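Local coordinates for protein cystalysin (Treponema denticola, PDB 1C7N) that binds pyridoxal-5'-phosphate and belongs to the class I and II aminotransferase family of vitamin B6-dependent enzymes, at residues A[69-74]-A[247-252]; A[100-105]-A[231-236]. One frame throughout, in Å; residues are numbered along the deposited sequence.

How the contacts relate
Contacts 1 and 2 lie on opposite faces of the mixed seven-stranded sheet characteristic of this aminotransferase family, their centres about 13 Å apart. Strands 248-251 and 230-234 are antiparallel neighbours; Ile-251 N probably bonds to Thr-232 O (2.8 Å). Helix 69-83 reaches the sheet at one face in contact 1, whereas helix 98-109 lies against the other in contact 2, where Ile-250 CD1 meets Ala-101 CB at 3.6 Å. Along the chain the segments run 69-74, 100-105, 231-236, 247-252, which nests contact 2 inside the loop closed by contact 1. Together they join two early helices to two strands from farther along the chain beside the pyridoxal-5'-phosphate pocket, to which Ser-248 belongs.

Contact 1: A[69-74]-A[247-252]; sequences EEYKKT and MSNIII
Tyr-71 on helix 69-83 meets Asn-249 and Met-247 of segment 247-252, joining a helix to one face of the mixed sheet found in aminotransferase-type enzymes that bind pyridoxal-5'-phosphate. The contact is small, 110 Å² in all, and buried, and the long tyrosine side chain spans most of the gap between the two segments.

Its polar part is one hydrogen bond: Tyr-71 OH donates to Asn-249 OD1 across 2.7 Å. The donor sits in the carbonyl plane on a lone pair, with a C=O...donor angle of 112°. The two side chains approach from opposite directions, the amide oxygen lying at the hydroxyl edge of the ring, near its plane, while ring and amide planes are 44° apart. Tyrosine suits this place because its rigid ring reaches across from the helix and still ends in a donor; asparagine supplies a short acceptor to meet it. Tyr-71 CG stands opposite the backbone N (chi1 170°), which sends the ring out from the helix toward the strand.

The remaining contact is a methylene against the hydroxyl: Met-247 CG lies 3.7 Å from Tyr-71 OH. The methionine chain, bent at chi2 and chi3, lies beside the hydroxyl end of the ring, and an unbranched side chain can follow such a bend. Tyr-278 of helix 275-287 meets the Tyr-71 ring edge-to-face, and Cys-281 of that helix touches both Tyr-71 and Asn-249. Between Met-247 and Asn-249, Ser-248 points the other way and touches pyridoxal-5'-phosphate.

Within the helix, Glu-70 O is gripped twice by one residue: Thr-74 N reaches it at 2.9 Å, and Thr-74 OG1 donates to it at 2.8 Å from the opposite face of its plane.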
ATOM      1  N   GLU A  69      -0.882   0.381 -19.825  1.00 19.15           N
ATOM      2  CA  GLU A  69      -1.381   1.523 -20.571  1.00 19.50           C
ATOM      3  C   GLU A  69      -2.895   1.380 -20.661  1.00 18.97           C
ATOM      4  O   GLU A  69      -3.630   2.368 -20.619  1.00 18.84           O
ATOM      5  CB  GLU A  69      -0.762   1.570 -21.970  1.00 22.51           C
ATOM      6  CG  GLU A  69       0.729   1.862 -21.951  1.00 25.50           C
ATOM      7  CD  GLU A  69       1.066   3.090 -21.117  1.00 27.93           C
ATOM      8  OE1 GLU A  69       0.625   4.205 -21.483  1.00 26.57           O
ATOM      9  OE2 GLU A  69       1.767   2.934 -20.090  1.00 28.03           O
ATOM     10  N   GLU A  70      -3.359   0.140 -20.770  1.00 18.08           N
ATOM     11  CA  GLU A  70      -4.793  -0.119 -20.842  1.00 18.17           C
ATOM     12  C   GLU A  70      -5.459   0.355 -19.548  1.00 16.95           C
ATOM     13  O   GLU A  70      -6.567   0.895 -19.574  1.00 15.75           O
ATOM     14  CB  GLU A  70      -5.054  -1.611 -21.055  1.00 19.99           C
ATOM     15  CG  GLU A  70      -6.532  -2.005 -21.056  1.00 22.69           C
ATOM     16  CD  GLU A  70      -7.336  -1.364 -22.185  1.00 25.08           C
ATOM     17  OE1 GLU A  70      -8.542  -1.680 -22.298  1.00 25.91           O
ATOM     18  OE2 GLU A  70      -6.775  -0.550 -22.955  1.00 25.39           O
ATOM     19  N   TYR A  71      -4.778   0.157 -18.423  1.00 14.64           N
ATOM     20  CA  TYR A  71      -5.307   0.581 -17.132  1.00 15.12           C
ATOM     21  C   TYR A  71      -5.491   2.089 -17.136  1.00 14.99           C
ATOM     22  O   TYR A  71      -6.542   2.606 -16.754  1.00 15.31           O
ATOM     23  CB  TYR A  71      -4.348   0.203 -15.998  1.00 15.75           C
ATOM     24  CG  TYR A  71      -4.717   0.832 -14.670  1.00 16.12           C
ATOM     25  CD1 TYR A  71      -5.646   0.232 -13.824  1.00 17.22           C
ATOM     26  CD2 TYR A  71      -4.155   2.047 -14.272  1.00 16.32           C
ATOM     27  CE1 TYR A  71      -6.009   0.825 -12.613  1.00 16.56           C
ATOM     28  CE2 TYR A  71      -4.513   2.649 -13.064  1.00 15.29           C
ATOM     29  CZ  TYR A  71      -5.437   2.033 -12.241  1.00 16.70           C
ATOM     30  OH  TYR A  71      -5.789   2.627 -11.052  1.00 16.27           O
ATOM     31  N   LYS A  72      -4.451   2.795 -17.565  1.00 15.52           N
ATOM     32  CA  LYS A  72      -4.487   4.245 -17.622  1.00 16.08           C
ATOM     33  C   LYS A  72      -5.573   4.704 -18.586  1.00 16.94           C
ATOM     34  O   LYS A  72      -6.298   5.660 -18.299  1.00 16.36           O
ATOM     35  CB  LYS A  72      -3.122   4.786 -18.054  1.00 16.48           C
ATOM     36  CG  LYS A  72      -1.992   4.347 -17.129  1.00 16.62           C
ATOM     37  CD  LYS A  72      -0.652   4.928 -17.534  1.00 16.45           C
ATOM     38  CE  LYS A  72       0.418   4.522 -16.524  1.00 18.25           C
ATOM     39  NZ  LYS A  72       1.652   5.340 -16.641  1.00 20.34           N
ATOM     40  N   LYS A  73      -5.688   4.026 -19.724  1.00 15.72           N
ATOM     41  CA  LYS A  73      -6.707   4.387 -20.702  1.00 16.93           C
ATOM     42  C   LYS A  73      -8.097   4.234 -20.102  1.00 16.08           C
ATOM     43  O   LYS A  73      -8.981   5.047 -20.364  1.00 15.20           O
ATOM     44  CB  LYS A  73      -6.618   3.504 -21.953  1.00 18.59           C
ATOM     45  CG  LYS A  73      -5.353   3.667 -22.777  1.00 23.18           C
ATOM     46  CD  LYS A  73      -5.524   3.016 -24.150  1.00 24.65           C
ATOM     47  CE  LYS A  73      -4.190   2.810 -24.846  1.00 26.40           C
ATOM     48  NZ  LYS A  73      -3.419   4.072 -24.976  1.00 27.89           N
ATOM     49  N   THR A  74      -8.281   3.181 -19.307  1.00 16.18           N
ATOM     50  CA  THR A  74      -9.567   2.901 -18.674  1.00 15.83           C
ATOM     51  C   THR A  74      -9.946   3.973 -17.649  1.00 16.06           C
ATOM     52  O   THR A  74     -11.114   4.335 -17.525  1.00 17.00           O
ATOM     53  CB  THR A  74      -9.557   1.508 -17.997  1.00 15.75           C
ATOM     54  OG1 THR A  74      -9.314   0.499 -18.987  1.00 14.96           O
ATOM     55  CG2 THR A  74     -10.887   1.223 -17.333  1.00 13.40           C
ATOM     56  N   MET A 247      -6.089   1.143  -3.888  1.00 22.67           N
ATOM     57  CA  MET A 247      -5.610   1.675  -5.162  1.00 21.84           C
ATOM     58  C   MET A 247      -6.307   2.992  -5.468  1.00 20.63           C
ATOM     59  O   MET A 247      -7.531   3.045  -5.577  1.00 22.86           O
ATOM     60  CB  MET A 247      -5.842   0.678  -6.298  1.00 21.49           C
ATOM     61  CG  MET A 247      -5.289   1.139  -7.648  1.00 20.55           C
ATOM     62  SD  MET A 247      -3.566   1.722  -7.601  1.00 23.78           S
ATOM     63  CE  MET A 247      -2.682   0.206  -7.218  1.00 20.90           C
ATOM     64  N   SER A 248      -5.520   4.055  -5.597  1.00 18.17           N
ATOM     65  CA  SER A 248      -6.064   5.378  -5.869  1.00 16.05           C
ATOM     66  C   SER A 248      -5.482   5.980  -7.146  1.00 15.63           C
ATOM     67  O   SER A 248      -4.360   5.659  -7.547  1.00 14.50           O
ATOM     68  CB  SER A 248      -5.761   6.313  -4.696  1.00 15.39           C
ATOM     69  OG  SER A 248      -6.159   5.741  -3.464  1.00 12.77           O
ATOM     70  N   ASN A 249      -6.255   6.854  -7.778  1.00 14.14           N
ATOM     71  CA  ASN A 249      -5.817   7.523  -8.992  1.00 13.84           C
ATOM     72  C   ASN A 249      -5.748   9.021  -8.737  1.00 14.94           C
ATOM     73  O   ASN A 249      -6.750   9.736  -8.868  1.00 13.94           O
ATOM     74  CB  ASN A 249      -6.777   7.225 -10.138  1.00 11.67           C
ATOM     75  CG  ASN A 249      -6.716   5.785 -10.573  1.00 12.62           C
ATOM     76  OD1 ASN A 249      -5.651   5.286 -10.958  1.00 12.85           O
ATOM     77  ND2 ASN A 249      -7.851   5.098 -10.512  1.00  9.83           N
ATOM     78  N   ILE A 250      -4.563   9.486  -8.352  1.00 14.43           N
ATOM     79  CA  ILE A 250      -4.349  10.895  -8.064  1.00 15.79           C
ATOM     80  C   ILE A 250      -4.001  11.568  -9.381  1.00 15.67           C
ATOM     81  O   ILE A 250      -3.012  11.206 -10.029  1.00 15.49           O
ATOM     82  CB  ILE A 250      -3.196  11.083  -7.054  1.00 15.90           C
ATOM     83  CG1 ILE A 250      -3.294  10.026  -5.954  1.00 14.68           C
ATOM     84  CG2 ILE A 250      -3.285  12.466  -6.416  1.00 16.79           C
ATOM     85  CD1 ILE A 250      -4.598  10.094  -5.141  1.00 15.73           C
ATOM     86  N   ILE A 251      -4.818  12.536  -9.785  1.00 14.27           N
ATOM     87  CA  ILE A 251      -4.605  13.226 -11.054  1.00 13.94           C
ATOM     88  C   ILE A 251      -3.903  14.565 -10.887  1.00 14.14           C
ATOM     89  O   ILE A 251      -4.393  15.459 -10.187  1.00 12.88           O
ATOM     90  CB  ILE A 251      -5.948  13.452 -11.783  1.00 14.30           C
ATOM     91  CG1 ILE A 251      -6.752  12.150 -11.807  1.00 12.89           C
ATOM     92  CG2 ILE A 251      -5.700  13.930 -13.210  1.00 12.14           C
ATOM     93  CD1 ILE A 251      -6.013  10.974 -12.433  1.00 16.00           C
ATOM     94  N   ILE A 252      -2.756  14.700 -11.547  1.00 12.82           N
ATOM     95  CA  ILE A 252      -1.954  15.921 -11.480  1.00 12.57           C
ATOM     96  C   ILE A 252      -1.469  16.317 -12.874  1.00 14.02           C
ATOM     97  O   ILE A 252      -0.588  15.671 -13.445  1.00 14.03           O
ATOM     98  CB  ILE A 252      -0.727  15.722 -10.570  1.00 12.06           C
ATOM     99  CG1 ILE A 252      -1.170  15.123  -9.232  1.00 10.43           C
ATOM    100  CG2 ILE A 252      -0.028  17.053 -10.333  1.00  8.71           C
ATOM    101  CD1 ILE A 252      -0.019  14.760  -8.323  1.00 11.59           C
TER

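Contact 2: A[100-105]-A[231-236]; sequences PAVFNA and ITFTAP
Ala-105 N bonds to Ala-101 O at 2.9 Å, and this helical turn presents both alanine methyls to the edge of the Phe-233 ring. Ala-101 CB lies 3.7 Å from Phe-233 CD2, near the ring plane, and Ala-105 CB comes to 4.2 Å from Phe-233 CZ. Alanine suits both sites: its single methyl lets the ring lie close to the helix backbone. Phe-233 CG stands opposite the carbonyl carbon (chi1 -48°), directing the ring from the strand to this turn.

Helix 98-109 here covers a face of the central sheet of the aminotransferase fold; its segment 100-105 runs nearly antiparallel to strand segment 231-234, at 164° with the axes of these segments 10.0 Å apart. Ile-250 of the neighbouring strand and Trp-201 on the other side also touch Phe-233, while Phe-103 faces away and packs on Ala-267 of the second subunit.

Val-102 crosses the phenylalanine at about a right angle and lays CG2 over one ring face in a CH-pi contact, 4.1 Å from the Phe-233 centroid and 16° off the normal. Over the opposite face sits Ile-231 CG2, 3.7 Å above the plane of the Phe-233 ring and offset toward its rim; branched side chains suit both places by offering a methyl to the flat ring.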
ATOM      1  N   PRO A 100      -3.319   8.581   2.428  1.00 13.47           N
ATOM      2  CA  PRO A 100      -1.858   8.663   2.311  1.00 13.79           C
ATOM      3  C   PRO A 100      -1.458   9.704   1.259  1.00 14.21           C
ATOM      4  O   PRO A 100      -0.430  10.375   1.391  1.00 13.99           O
ATOM      5  CB  PRO A 100      -1.464   7.245   1.906  1.00 14.74           C
ATOM      6  CG  PRO A 100      -2.492   6.408   2.607  1.00 15.68           C
ATOM      7  CD  PRO A 100      -3.776   7.183   2.344  1.00 14.07           C
ATOM      8  N   ALA A 101      -2.274   9.836   0.216  1.00 13.14           N
ATOM      9  CA  ALA A 101      -1.987  10.802  -0.837  1.00 12.97           C
ATOM     10  C   ALA A 101      -2.119  12.216  -0.280  1.00 13.75           C
ATOM     11  O   ALA A 101      -1.336  13.103  -0.632  1.00 13.86           O
ATOM     12  CB  ALA A 101      -2.933  10.606  -2.006  1.00 13.19           C
ATOM     13  N   VAL A 102      -3.102  12.426   0.590  1.00 13.62           N
ATOM     14  CA  VAL A 102      -3.297  13.740   1.193  1.00 14.70           C
ATOM     15  C   VAL A 102      -2.122  14.053   2.122  1.00 15.92           C
ATOM     16  O   VAL A 102      -1.566  15.152   2.082  1.00 16.19           O
ATOM     17  CB  VAL A 102      -4.623  13.809   1.984  1.00 14.58           C
ATOM     18  CG1 VAL A 102      -4.707  15.123   2.749  1.00 13.94           C
ATOM     19  CG2 VAL A 102      -5.802  13.682   1.024  1.00 15.30           C
ATOM     20  N   PHE A 103      -1.739  13.083   2.951  1.00 16.24           N
ATOM     21  CA  PHE A 103      -0.609  13.273   3.855  1.00 17.73           C
ATOM     22  C   PHE A 103       0.618  13.650   3.040  1.00 18.10           C
ATOM     23  O   PHE A 103       1.397  14.517   3.440  1.00 18.89           O
ATOM     24  CB  PHE A 103      -0.310  11.991   4.638  1.00 18.74           C
ATOM     25  CG  PHE A 103      -0.966  11.936   5.986  1.00 20.63           C
ATOM     26  CD1 PHE A 103      -2.332  11.716   6.103  1.00 21.13           C
ATOM     27  CD2 PHE A 103      -0.212  12.109   7.144  1.00 21.55           C
ATOM     28  CE1 PHE A 103      -2.943  11.668   7.353  1.00 22.29           C
ATOM     29  CE2 PHE A 103      -0.810  12.064   8.401  1.00 22.31           C
ATOM     30  CZ  PHE A 103      -2.179  11.841   8.505  1.00 23.27           C
ATOM     31  N   ASN A 104       0.783  12.987   1.898  1.00 18.37           N
ATOM     32  CA  ASN A 104       1.910  13.241   1.014  1.00 18.64           C
ATOM     33  C   ASN A 104       1.847  14.652   0.437  1.00 18.33           C
ATOM     34  O   ASN A 104       2.875  15.307   0.270  1.00 17.86           O
ATOM     35  CB  ASN A 104       1.929  12.219  -0.124  1.00 19.59           C
ATOM     36  CG  ASN A 104       3.203  12.285  -0.937  1.00 20.65           C
ATOM     37  OD1 ASN A 104       4.301  12.141  -0.394  1.00 21.70           O
ATOM     38  ND2 ASN A 104       3.071  12.507  -2.239  1.00 20.10           N
ATOM     39  N   ALA A 105       0.641  15.118   0.130  1.00 18.26           N
ATOM     40  CA  ALA A 105       0.474  16.458  -0.420  1.00 18.42           C
ATOM     41  C   ALA A 105       0.966  17.499   0.585  1.00 18.19           C
ATOM     42  O   ALA A 105       1.713  18.410   0.234  1.00 18.23           O
ATOM     43  CB  ALA A 105      -0.986  16.709  -0.765  1.00 18.29           C
ATOM     44  N   ILE A 231      -4.415  19.369  -7.494  1.00 15.41           N
ATOM     45  CA  ILE A 231      -4.131  17.954  -7.299  1.00 14.71           C
ATOM     46  C   ILE A 231      -5.510  17.391  -6.982  1.00 13.30           C
ATOM     47  O   ILE A 231      -6.126  17.791  -5.998  1.00 13.00           O
ATOM     48  CB  ILE A 231      -3.214  17.684  -6.084  1.00 14.14           C
ATOM     49  CG1 ILE A 231      -1.783  18.142  -6.378  1.00 14.44           C
ATOM     50  CG2 ILE A 231      -3.238  16.201  -5.752  1.00 13.77           C
ATOM     51  CD1 ILE A 231      -0.844  18.017  -5.183  1.00 14.02           C
ATOM     52  N   THR A 232      -6.004  16.494  -7.827  1.00 13.09           N
ATOM     53  CA  THR A 232      -7.322  15.913  -7.612  1.00 12.98           C
ATOM     54  C   THR A 232      -7.214  14.450  -7.208  1.00 13.47           C
ATOM     55  O   THR A 232      -6.627  13.638  -7.931  1.00 13.01           O
ATOM     56  CB  THR A 232      -8.197  16.026  -8.881  1.00 13.69           C
ATOM     57  OG1 THR A 232      -8.397  17.409  -9.205  1.00 12.68           O
ATOM     58  CG2 THR A 232      -9.546  15.370  -8.653  1.00 11.43           C
ATOM     59  N   PHE A 233      -7.775  14.124  -6.045  1.00 13.63           N
ATOM     60  CA  PHE A 233      -7.742  12.758  -5.531  1.00 13.26           C
ATOM     61  C   PHE A 233      -8.993  11.980  -5.924  1.00 12.74           C
ATOM     62  O   PHE A 233     -10.113  12.397  -5.626  1.00 12.04           O
ATOM     63  CB  PHE A 233      -7.630  12.755  -3.999  1.00 13.63           C
ATOM     64  CG  PHE A 233      -6.569  13.674  -3.458  1.00 13.73           C
ATOM     65  CD1 PHE A 233      -6.830  15.029  -3.282  1.00 14.56           C
ATOM     66  CD2 PHE A 233      -5.308  13.188  -3.118  1.00 12.85           C
ATOM     67  CE1 PHE A 233      -5.853  15.888  -2.776  1.00 15.21           C
ATOM     68  CE2 PHE A 233      -4.324  14.041  -2.613  1.00 13.73           C
ATOM     69  CZ  PHE A 233      -4.600  15.393  -2.443  1.00 14.40           C
ATOM     70  N   THR A 234      -8.806  10.862  -6.619  1.00 12.91           N
ATOM     71  CA  THR A 234      -9.941  10.027  -7.010  1.00 12.24           C
ATOM     72  C   THR A 234      -9.572   8.580  -6.750  1.00 12.30           C
ATOM     73  O   THR A 234      -8.398   8.250  -6.554  1.00 11.60           O
ATOM     74  CB  THR A 234     -10.291  10.143  -8.512  1.00 13.24           C
ATOM     75  OG1 THR A 234      -9.375   9.344  -9.276  1.00 13.72           O
ATOM     76  CG2 THR A 234     -10.214  11.586  -8.975  1.00 13.78           C
ATOM     77  N   ALA A 235     -10.582   7.719  -6.749  1.00 11.32           N
ATOM     78  CA  ALA A 235     -10.366   6.301  -6.525  1.00 12.30           C
ATOM     79  C   ALA A 235     -11.688   5.574  -6.713  1.00 11.73           C
ATOM     80  O   ALA A 235     -12.759   6.178  -6.628  1.00 12.44           O
ATOM     81  CB  ALA A 235      -9.827   6.059  -5.113  1.00 11.39           C
ATOM     82  N   PRO A 236     -11.629   4.265  -6.989  1.00 12.16           N
ATOM     83  CA  PRO A 236     -12.845   3.471  -7.182  1.00 10.83           C
ATOM     84  C   PRO A 236     -13.333   2.842  -5.870  1.00 10.40           C
ATOM     85  O   PRO A 236     -14.410   2.251  -5.830  1.00  9.88           O
ATOM     86  CB  PRO A 236     -12.391   2.416  -8.184  1.00 10.53           C
ATOM     87  CG  PRO A 236     -10.998   2.111  -7.681  1.00 10.79           C
ATOM     88  CD  PRO A 236     -10.435   3.505  -7.412  1.00 10.87           C
TER